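Aerobic respiration control sensor protein ArcB (Escherichia coli, PDB 2A0B) acts as a membrane sensor kinase for anaerobic repression, activating ArcA through a four-step phosphorelay, this piece being its histidine-containing phosphotransfer (HPt) domain. Local coordinates at residues Lys38-Pro41 / Gly42-Val46; Val46-Ser49 / Asn50-Ala53; Leu12-Pro15 / Met16-Tyr20; Trp108-Asp111 / Val112-Lys116. All coordinates share one frame; numbering follows the deposited sequence. Where two conformers were deposited one is given.

Contact 1 of 4, residues Lys38-Pro41 / Gly42-Val46; sequences KMMP and GYVSV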
loop_
_atom_site.group_PDB
_atom_site.type_symbol
_atom_site.label_atom_id
_atom_site.label_comp_id
_atom_site.label_asym_id
_atom_site.label_seq_id
_atom_site.Cartn_x
_atom_site.Cartn_y
_atom_site.Cartn_z
ATOM N N LYS A 38 8.660 -4.196 7.081
ATOM C CA LYS A 38 8.574 -5.147 8.157
ATOM C C LYS A 38 7.141 -5.405 8.629
ATOM O O LYS A 38 6.925 -6.444 9.223
ATOM C CB LYS A 38 9.474 -4.751 9.334
ATOM C CG LYS A 38 8.936 -4.010 10.511
ATOM C CD LYS A 38 9.956 -4.037 11.664
ATOM C CE LYS A 38 10.496 -2.642 11.934
ATOM N NZ LYS A 38 11.522 -2.729 13.029
ATOM N N MET A 39 6.241 -4.414 8.393
ATOM C CA MET A 39 4.899 -4.613 8.916
ATOM C C MET A 39 3.941 -5.277 7.894
ATOM O O MET A 39 2.994 -5.927 8.325
ATOM C CB MET A 39 4.242 -3.273 9.271
ATOM C CG MET A 39 5.091 -2.476 10.295
ATOM S SD MET A 39 5.402 -3.319 11.837
ATOM C CE MET A 39 3.790 -3.557 12.491
ATOM N N MET A 40 4.296 -5.083 6.635
ATOM C CA MET A 40 3.351 -5.561 5.590
ATOM C C MET A 40 3.096 -7.046 5.609
ATOM O O MET A 40 1.904 -7.433 5.416
ATOM C CB MET A 40 3.769 -5.066 4.223
ATOM C CG MET A 40 3.179 -3.786 3.693
ATOM S SD MET A 40 1.356 -3.763 3.688
ATOM C CE MET A 40 0.960 -4.158 1.961
ATOM N N PRO A 41 4.056 -7.908 5.861
ATOM C CA PRO A 41 3.751 -9.334 5.923
ATOM C C PRO A 41 2.632 -9.645 6.883
ATOM O O PRO A 41 1.651 -10.409 6.616
ATOM C CB PRO A 41 5.051 -10.039 6.324
ATOM C CG PRO A 41 6.092 -9.081 5.884
ATOM C CD PRO A 41 5.505 -7.681 6.052
ATOM N N GLY A 42 2.635 -9.069 8.097
ATOM C CA GLY A 42 1.625 -9.255 9.073
ATOM C C GLY A 42 0.306 -8.618 8.698
ATOM O O GLY A 42 -0.758 -9.194 8.995
ATOM N N TYR A 43 0.276 -7.457 8.050
ATOM C CA TYR A 43 -0.933 -6.787 7.635
ATOM C C TYR A 43 -1.637 -7.687 6.545
ATOM O O TYR A 43 -2.846 -7.794 6.652
ATOM C CB TYR A 43 -0.724 -5.378 7.083
ATOM C CG TYR A 43 -0.184 -4.335 8.120
ATOM C CD1 TYR A 43 -0.165 -4.643 9.437
ATOM C CD2 TYR A 43 0.258 -3.158 7.536
ATOM C CE1 TYR A 43 0.322 -3.647 10.353
ATOM C CE2 TYR A 43 0.749 -2.127 8.423
ATOM C CZ TYR A 43 0.737 -2.505 9.736
ATOM O OH TYR A 43 1.195 -1.518 10.693
ATOM N N VAL A 44 -0.795 -8.224 5.690
ATOM C CA VAL A 44 -1.476 -9.032 4.601
ATOM C C VAL A 44 -1.971 -10.330 5.204
ATOM O O VAL A 44 -3.110 -10.738 4.875
ATOM C CB VAL A 44 -0.486 -9.213 3.469
ATOM C CG1 VAL A 44 -1.016 -10.316 2.487
ATOM C CG2 VAL A 44 -0.241 -7.977 2.632
ATOM N N SER A 45 -1.256 -10.946 6.146
ATOM C CA SER A 45 -1.747 -12.136 6.808
ATOM C C SER A 45 -3.048 -11.890 7.549
ATOM O O SER A 45 -3.968 -12.725 7.590
ATOM C CB SER A 45 -0.686 -12.756 7.719
ATOM O OG SER A 45 0.471 -13.034 6.939
ATOM N N VAL A 46 -3.222 -10.728 8.197
ATOM C CA VAL A 46 -4.464 -10.399 8.877
ATOM C C VAL A 46 -5.585 -10.209 7.855
ATOM O O VAL A 46 -6.698 -10.676 8.118
ATOM C CB VAL A 46 -4.339 -9.126 9.749
ATOM C CG1 VAL A 46 -5.681 -8.624 10.254
ATOM C CG2 VAL A 46 -3.408 -9.475 10.922
HETATM O O HOH W 1 4.890 -8.250 9.884
#
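Pro41 O is held twice by Ser45: by the amide N at 3.0 Å and, in one of the two conformers of Ser45, by the hydroxyl OG at 2.9 Å, from opposite faces of the carbonyl plane. The hydroxyl reaches back because OG stands anti to its own carbonyl carbon (chi1 -57°). Ordinary i to i+4 backbone bonds run from Tyr43 N to Met39 O and from Val44 N to Met40 O. One rung is replaced by solvent: water 1 accepts from Gly42 N at 3.0 Å and donates to Lys38 O at 2.8 Å, bridging the helix where proline kinks it. These turns belong to helix 26-52, part of the four-helix bundle of the HPt domain. Round the Tyr43 ring, Met39 CB makes a CH-pi approach over one face, 4.0 Å from the centroid; Met39 O lies over the same face, offset toward the rim. Met40 SD meets the ring obliquely at CD2 (4.0 Å), a Met-aromatic contact, while its CE packs on Val44 CG2. With an alanine here in place of Tyr43, Met39 CB and Met40 SD would probably lose their aromatic partner, opening a gap toward Lys65 and Ile66 of helix 56-72.

Contact 2 of 4, residues Val46-Ser49 / Asn50-Ala53; sequences VLES and NLTA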
loop_
_atom_site.group_PDB
_atom_site.type_symbol
_atom_site.label_atom_id
_atom_site.label_comp_id
_atom_site.label_asym_id
_atom_site.label_seq_id
_atom_site.Cartn_x
_atom_site.Cartn_y
_atom_site.Cartn_z
ATOM N N VAL A 46 -3.222 -10.728 8.197
ATOM C CA VAL A 46 -4.464 -10.399 8.877
ATOM C C VAL A 46 -5.585 -10.209 7.855
ATOM O O VAL A 46 -6.698 -10.676 8.118
ATOM C CB VAL A 46 -4.339 -9.126 9.749
ATOM C CG1 VAL A 46 -5.681 -8.624 10.254
ATOM C CG2 VAL A 46 -3.408 -9.475 10.922
ATOM N N LEU A 47 -5.346 -9.562 6.718
ATOM C CA LEU A 47 -6.328 -9.433 5.667
ATOM C C LEU A 47 -6.830 -10.847 5.254
ATOM O O LEU A 47 -8.050 -10.996 5.190
ATOM C CB LEU A 47 -5.844 -8.815 4.351
ATOM C CG LEU A 47 -5.886 -7.307 4.220
ATOM C CD1 LEU A 47 -5.189 -6.881 2.936
ATOM C CD2 LEU A 47 -7.338 -6.803 4.271
ATOM N N GLU A 48 -5.882 -11.711 5.009
ATOM C CA GLU A 48 -6.260 -13.069 4.548
ATOM C C GLU A 48 -7.045 -13.825 5.584
ATOM O O GLU A 48 -8.017 -14.519 5.221
ATOM C CB GLU A 48 -5.010 -13.891 4.226
ATOM C CG GLU A 48 -4.118 -13.332 3.156
ATOM C CD GLU A 48 -4.572 -13.634 1.749
ATOM O OE1 GLU A 48 -5.774 -13.857 1.518
ATOM O OE2 GLU A 48 -3.674 -13.667 0.887
ATOM N N SER A 49 -6.658 -13.748 6.858
ATOM C CA SER A 49 -7.385 -14.532 7.864
ATOM C C SER A 49 -8.790 -13.972 8.016
ATOM O O SER A 49 -9.784 -14.725 8.062
ATOM C CB SER A 49 -6.571 -14.705 9.128
ATOM O OG SER A 49 -6.511 -13.511 9.864
ATOM N N ASN A 50 -8.953 -12.648 7.902
ATOM C CA ASN A 50 -10.285 -12.053 7.961
ATOM C C ASN A 50 -11.128 -12.438 6.736
ATOM O O ASN A 50 -12.346 -12.664 6.819
ATOM C CB ASN A 50 -10.153 -10.522 8.097
ATOM C CG ASN A 50 -9.901 -10.122 9.546
ATOM O OD1 ASN A 50 -8.960 -9.396 9.885
ATOM N ND2 ASN A 50 -10.801 -10.534 10.437
ATOM N N LEU A 51 -10.478 -12.553 5.585
ATOM C CA LEU A 51 -11.185 -12.931 4.354
ATOM C C LEU A 51 -11.724 -14.360 4.581
ATOM O O LEU A 51 -12.920 -14.564 4.343
ATOM C CB LEU A 51 -10.281 -12.869 3.143
ATOM C CG LEU A 51 -10.924 -13.219 1.795
ATOM C CD1 LEU A 51 -12.109 -12.297 1.485
ATOM C CD2 LEU A 51 -9.892 -13.242 0.692
ATOM N N THR A 52 -10.892 -15.226 5.118
ATOM C CA THR A 52 -11.342 -16.618 5.365
ATOM C C THR A 52 -12.494 -16.716 6.339
ATOM O O THR A 52 -13.475 -17.460 6.165
ATOM C CB THR A 52 -10.199 -17.477 5.910
ATOM O OG1 THR A 52 -9.210 -17.570 4.882
ATOM C CG2 THR A 52 -10.682 -18.879 6.302
ATOM N N ALA A 53 -12.438 -15.954 7.423
ATOM C CA ALA A 53 -13.493 -15.898 8.422
ATOM C C ALA A 53 -14.700 -15.115 7.954
ATOM O O ALA A 53 -15.679 -14.915 8.677
ATOM C CB ALA A 53 -12.898 -15.282 9.694
#
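Asn50 holds CG beside its backbone N (chi1 -82°), and Val46 holds CG1 anti to its own N (chi1 169°); the two side chains therefore run side by side, pointing the same way, and Asn50 OD1 rests 3.4 Å from Val46 CG1. The amide oxygen also comes within 3.1 Å of Val46 O, but both are acceptors, and no bond joins them. Val46 O instead receives Asn50 N at 3.0 Å. Two residues on, Thr52 turns OG1 back toward Glu48 O. At 3.3 Å between Thr52 OG1 and Glu48 O the bond is weak at best, and the destination of the hydroxyl proton is not settled; the firm grip on that carbonyl is from Thr52 N at 3.0 Å. Leu51 N bonds to Leu47 O, and Ala53 N closes the series on Ser49 O, a straight bond of 3.0 Å. This is the last part of a long alpha-helix, where backbone pairing carries most of the contact and side chains add little: Glu48 OE1, in one of its two conformers, merely brushes Leu51 CD2 at 4.2 Å. Ser49 and Thr52 are exposed; Val46, though exposed, brushes Glu62 of helix 56-72. On the bundle side, Leu47 fits between the two neighbouring helices, touching Glu62 and Ile66 of helix 56-72 and Ile101 of helix 93-122; Asn50 leans on Ile59 of the former, while Glu48 and Leu51 pack on Ile101 of the latter.

Contact 3 of 4, residues Leu12-Pro15 / Met16-Tyr20; sequences LDIP and MLEQY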
loop_
_atom_site.group_PDB
_atom_site.type_symbol
_atom_site.label_atom_id
_atom_site.label_comp_id
_atom_site.label_asym_id
_atom_site.label_seq_id
_atom_site.Cartn_x
_atom_site.Cartn_y
_atom_site.Cartn_z
ATOM N N LEU A 12 3.695 5.083 -8.038
ATOM C CA LEU A 12 4.119 5.997 -6.890
ATOM C C LEU A 12 3.423 7.312 -7.018
ATOM O O LEU A 12 2.991 7.781 -8.048
ATOM C CB LEU A 12 5.618 6.304 -7.112
ATOM C CG LEU A 12 6.538 5.068 -7.201
ATOM C CD1 LEU A 12 7.976 5.534 -7.460
ATOM C CD2 LEU A 12 6.351 4.197 -5.992
ATOM N N ASP A 13 3.410 8.071 -5.870
ATOM C CA ASP A 13 2.915 9.437 -5.942
ATOM C C ASP A 13 4.113 10.380 -6.156
ATOM O O ASP A 13 4.743 10.792 -5.131
ATOM C CB ASP A 13 2.203 9.780 -4.638
ATOM C CG ASP A 13 1.542 11.151 -4.662
ATOM O OD1 ASP A 13 1.769 11.998 -5.506
ATOM O OD2 ASP A 13 0.674 11.246 -3.747
ATOM N N ILE A 14 4.526 10.593 -7.367
ATOM C CA ILE A 14 5.738 11.347 -7.701
ATOM C C ILE A 14 5.695 12.796 -7.233
ATOM O O ILE A 14 6.692 13.163 -6.567
ATOM C CB ILE A 14 6.114 11.262 -9.191
ATOM C CG1 ILE A 14 6.170 9.769 -9.539
ATOM C CG2 ILE A 14 7.477 11.932 -9.395
ATOM C CD1 ILE A 14 7.218 8.996 -8.796
ATOM N N PRO A 15 4.632 13.517 -7.397
ATOM C CA PRO A 15 4.565 14.918 -6.892
ATOM C C PRO A 15 4.804 14.917 -5.377
ATOM O O PRO A 15 5.577 15.802 -4.910
ATOM C CB PRO A 15 3.169 15.383 -7.216
ATOM C CG PRO A 15 2.919 14.651 -8.547
ATOM C CD PRO A 15 3.419 13.259 -8.214
ATOM N N MET A 16 4.195 14.067 -4.602
ATOM C CA MET A 16 4.350 14.041 -3.147
ATOM C C MET A 16 5.784 13.688 -2.819
ATOM O O MET A 16 6.480 14.287 -1.959
ATOM C CB MET A 16 3.362 13.103 -2.446
ATOM C CG MET A 16 3.639 12.886 -0.954
ATOM S SD MET A 16 4.802 11.543 -0.673
ATOM C CE MET A 16 4.420 11.019 0.993
ATOM N N LEU A 17 6.372 12.654 -3.465
ATOM C CA LEU A 17 7.721 12.242 -3.175
ATOM C C LEU A 17 8.733 13.344 -3.521
ATOM O O LEU A 17 9.716 13.427 -2.749
ATOM C CB LEU A 17 8.048 10.925 -3.961
ATOM C CG LEU A 17 7.279 9.774 -3.310
ATOM C CD1 LEU A 17 7.302 8.620 -4.376
ATOM C CD2 LEU A 17 7.879 9.212 -2.038
ATOM N N GLU A 18 8.529 14.070 -4.597
ATOM C CA GLU A 18 9.507 15.086 -4.981
ATOM C C GLU A 18 9.420 16.226 -3.919
ATOM O O GLU A 18 10.523 16.695 -3.558
ATOM C CB GLU A 18 9.253 15.608 -6.370
ATOM C CG GLU A 18 9.803 14.542 -7.345
ATOM C CD GLU A 18 9.855 14.974 -8.791
ATOM O OE1 GLU A 18 9.450 16.087 -9.170
ATOM O OE2 GLU A 18 10.372 14.142 -9.592
ATOM N N GLN A 19 8.192 16.517 -3.518
ATOM C CA GLN A 19 8.099 17.599 -2.493
ATOM C C GLN A 19 8.749 17.079 -1.230
ATOM O O GLN A 19 9.525 17.824 -0.519
ATOM C CB GLN A 19 6.626 17.898 -2.264
ATOM C CG GLN A 19 6.394 18.982 -1.193
ATOM C CD GLN A 19 4.915 19.163 -0.917
ATOM O OE1 GLN A 19 4.341 20.151 -1.378
ATOM N NE2 GLN A 19 4.268 18.309 -0.166
ATOM N N TYR A 20 8.525 15.853 -0.793
ATOM C CA TYR A 20 9.145 15.284 0.370
ATOM C C TYR A 20 10.652 15.299 0.340
ATOM O O TYR A 20 11.311 15.637 1.380
ATOM C CB TYR A 20 8.630 13.859 0.606
ATOM C CG TYR A 20 7.434 13.895 1.526
ATOM C CD1 TYR A 20 6.406 14.825 1.371
ATOM C CD2 TYR A 20 7.341 12.984 2.554
ATOM C CE1 TYR A 20 5.308 14.853 2.216
ATOM C CE2 TYR A 20 6.247 12.991 3.408
ATOM C CZ TYR A 20 5.240 13.931 3.232
ATOM O OH TYR A 20 4.174 13.898 4.120
#
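Ile14 O accepts from Glu18 N at 2.8 Å, as one of the first rungs of helix 14-23. Asp13 is the N-cap of this helix: its OD1 takes Met16 N at 3.3 Å, a weak but straight bond (164°), and its carbonyl O takes Leu17 N at 3.0 Å. The carboxylate reaches the first turn because CG lies anti to the backbone N (chi1 -175°), which also sets CG against Met16 CB at 3.5 Å, the two side chains crossing at about a right angle. A negative charge here would probably be stabilised by the amide-rich helix start. Replacing Asp13 by an alanine would probably leave Met16 N without its capping acceptor and the helix start less well fixed. Pro15 suits this first turn, where its missing N-H costs no rung, and its O still accepts from Gln19 N. The turn leading into the helix is tied to the loop before helix 76-85 and to that helix's first residue, through backbone bonding of Asp13 with Gly74 and a hydrogen bond between Leu12 O and Arg76 NE. Leu17 folds back toward the cap, its CG 3.3 Å from Asp13 O and its CD1 4.0 Å from Leu12 CB.

Contact 4 of 4, residues Trp108-Asp111 / Val112-Lys116; sequences WRHD and VEVLK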
loop_
_atom_site.group_PDB
_atom_site.type_symbol
_atom_site.label_atom_id
_atom_site.label_comp_id
_atom_site.label_asym_id
_atom_site.label_seq_id
_atom_site.Cartn_x
_atom_site.Cartn_y
_atom_site.Cartn_z
ATOM N N TRP A 108 2.991 -6.454 -3.337
ATOM C CA TRP A 108 3.557 -5.272 -2.549
ATOM C C TRP A 108 5.087 -5.249 -2.473
ATOM O O TRP A 108 5.553 -4.080 -2.505
ATOM C CB TRP A 108 2.924 -5.312 -1.172
ATOM C CG TRP A 108 3.337 -6.379 -0.256
ATOM C CD1 TRP A 108 2.776 -7.607 -0.033
ATOM C CD2 TRP A 108 4.503 -6.391 0.608
ATOM N NE1 TRP A 108 3.418 -8.347 0.889
ATOM C CE2 TRP A 108 4.536 -7.562 1.294
ATOM C CE3 TRP A 108 5.478 -5.355 0.783
ATOM C CZ2 TRP A 108 5.526 -7.915 2.229
ATOM C CZ3 TRP A 108 6.461 -5.706 1.711
ATOM C CH2 TRP A 108 6.479 -6.915 2.397
ATOM N N ARG A 109 5.699 -6.431 -2.455
ATOM C CA ARG A 109 7.193 -6.349 -2.409
ATOM C C ARG A 109 7.708 -5.691 -3.630
ATOM O O ARG A 109 8.713 -4.906 -3.687
ATOM C CB ARG A 109 7.745 -7.720 -2.059
ATOM C CG ARG A 109 7.311 -8.379 -0.773
ATOM C CD ARG A 109 8.008 -9.695 -0.472
ATOM N NE ARG A 109 7.716 -10.291 0.826
ATOM C CZ ARG A 109 6.683 -11.065 1.123
ATOM N NH1 ARG A 109 5.763 -11.325 0.192
ATOM N NH2 ARG A 109 6.536 -11.534 2.353
ATOM N N HIS A 110 7.149 -5.952 -4.865
ATOM C CA HIS A 110 7.553 -5.303 -6.068
ATOM C C HIS A 110 7.408 -3.796 -6.081
ATOM O O HIS A 110 8.205 -3.017 -6.551
ATOM C CB HIS A 110 6.808 -5.965 -7.295
ATOM C CG HIS A 110 6.914 -5.216 -8.562
ATOM N ND1 HIS A 110 8.036 -5.264 -9.362
ATOM C CD2 HIS A 110 6.104 -4.366 -9.257
ATOM C CE1 HIS A 110 7.914 -4.509 -10.418
ATOM N NE2 HIS A 110 6.731 -3.942 -10.401
ATOM N N ASP A 111 6.233 -3.320 -5.542
ATOM C CA ASP A 111 5.990 -1.897 -5.449
ATOM C C ASP A 111 7.088 -1.285 -4.461
ATOM O O ASP A 111 7.509 -0.221 -4.928
ATOM C CB ASP A 111 4.623 -1.655 -4.802
ATOM C CG ASP A 111 3.405 -1.801 -5.697
ATOM O OD1 ASP A 111 3.429 -2.859 -6.416
ATOM O OD2 ASP A 111 2.479 -1.008 -5.862
ATOM N N VAL A 112 7.403 -2.024 -3.460
ATOM C CA VAL A 112 8.501 -1.412 -2.573
ATOM C C VAL A 112 9.803 -1.344 -3.324
ATOM O O VAL A 112 10.550 -0.346 -3.304
ATOM C CB VAL A 112 8.613 -2.260 -1.339
ATOM C CG1 VAL A 112 9.938 -2.063 -0.567
ATOM C CG2 VAL A 112 7.402 -2.107 -0.395
ATOM N N GLU A 113 10.126 -2.414 -4.154
ATOM C CA GLU A 113 11.375 -2.304 -4.914
ATOM C C GLU A 113 11.413 -1.201 -5.899
ATOM O O GLU A 113 12.414 -0.556 -6.247
ATOM C CB GLU A 113 11.566 -3.667 -5.695
ATOM C CG GLU A 113 11.841 -4.785 -4.749
ATOM C CD GLU A 113 11.774 -6.191 -5.351
ATOM O OE1 GLU A 113 11.238 -6.318 -6.462
ATOM O OE2 GLU A 113 12.240 -7.111 -4.691
ATOM N N VAL A 114 10.305 -0.815 -6.597
ATOM C CA VAL A 114 10.145 0.272 -7.492
ATOM C C VAL A 114 10.374 1.640 -6.722
ATOM O O VAL A 114 11.051 2.430 -7.317
ATOM C CB VAL A 114 8.756 0.278 -8.173
ATOM C CG1 VAL A 114 8.529 1.511 -8.988
ATOM C CG2 VAL A 114 8.762 -0.943 -9.156
ATOM N N LEU A 115 9.833 1.711 -5.542
ATOM C CA LEU A 115 10.076 3.016 -4.794
ATOM C C LEU A 115 11.533 3.078 -4.381
ATOM O O LEU A 115 12.104 4.165 -4.589
ATOM C CB LEU A 115 9.086 3.009 -3.649
ATOM C CG LEU A 115 9.355 4.198 -2.634
ATOM C CD1 LEU A 115 9.229 5.444 -3.393
ATOM C CD2 LEU A 115 8.382 3.984 -1.474
ATOM N N LYS A 116 12.118 1.987 -3.955
ATOM C CA LYS A 116 13.558 2.040 -3.563
ATOM C C LYS A 116 14.381 2.516 -4.723
ATOM O O LYS A 116 15.290 3.352 -4.636
ATOM C CB LYS A 116 14.089 0.719 -3.071
ATOM C CG LYS A 116 13.674 0.367 -1.672
ATOM C CD LYS A 116 14.084 -1.003 -1.228
ATOM C CE LYS A 116 13.758 -1.318 0.209
ATOM N NZ LYS A 116 14.072 -2.745 0.546
HETATM O O HOH W 2 10.360 -5.890 -8.661
#
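Val112 CG2 meets the indole of Trp108 at its edge, in the ring plane, 4.0 Å from CE3, and this is the buried, well-packed side of the contact. The two side chains lie alongside each other, pointing the same way. Trp108 holds CG between its backbone N and carbonyl carbon (chi1 71°), laying the ring against Met40 of helix 26-52 and Leu78 of helix 76-85. Four i to i+4 bonds run through the turn, Val112 N to Trp108 O at 2.9 Å among them. Here helix 93-122 is a core member of the HPt four-helix bundle, with Leu115 packed on Leu12 and Leu33. Asp111, also buried, lies beside the zinc ligand Glu107; the closeness of the two carboxylates would probably disfavour full charge on both. The other flank is looser: His110 and Glu113 are exposed, while Val114, still buried, touches Lys7 of helix 7-11, as His110 does. Val114 CG2 sits over one face of the His110 imidazole, 4.1 Å from the ring centroid, in a CH-pi contact offset toward the rim, nearest to NE2 at 3.8 Å. His110 ND1 and Glu113 OE1 stand 4.4 Å apart; water 2 lies between them, but too close to both for a bridge to be more than doubtful. Glu113 CG lies close to Arg109 O.

In the fold
Along the chain the order is contact 3, on helix 14-23, then contacts 1 and 2 in succession on helix 26-52, sharing Val46, and last contact 4 on helix 93-122. Contacts 1 and 2 have centres 12 Å apart and contacts 2 and 3, the most distant pair, 32 Å, on opposite sides of the chain's centre. Contact 4 touches contacts 1 and 3, through Trp108 and Leu115 respectively, but not contact 2, whose nearest atoms are about 9 Å away. Helix 93-122 thus links helices 14-23 and 26-52, and its preceding turns supply the zinc ligands Glu103 and Glu107. Contact 1 flanks helix 56-72, which carries the phosphorylation site His64, about 10 Å from Tyr43 between side chains.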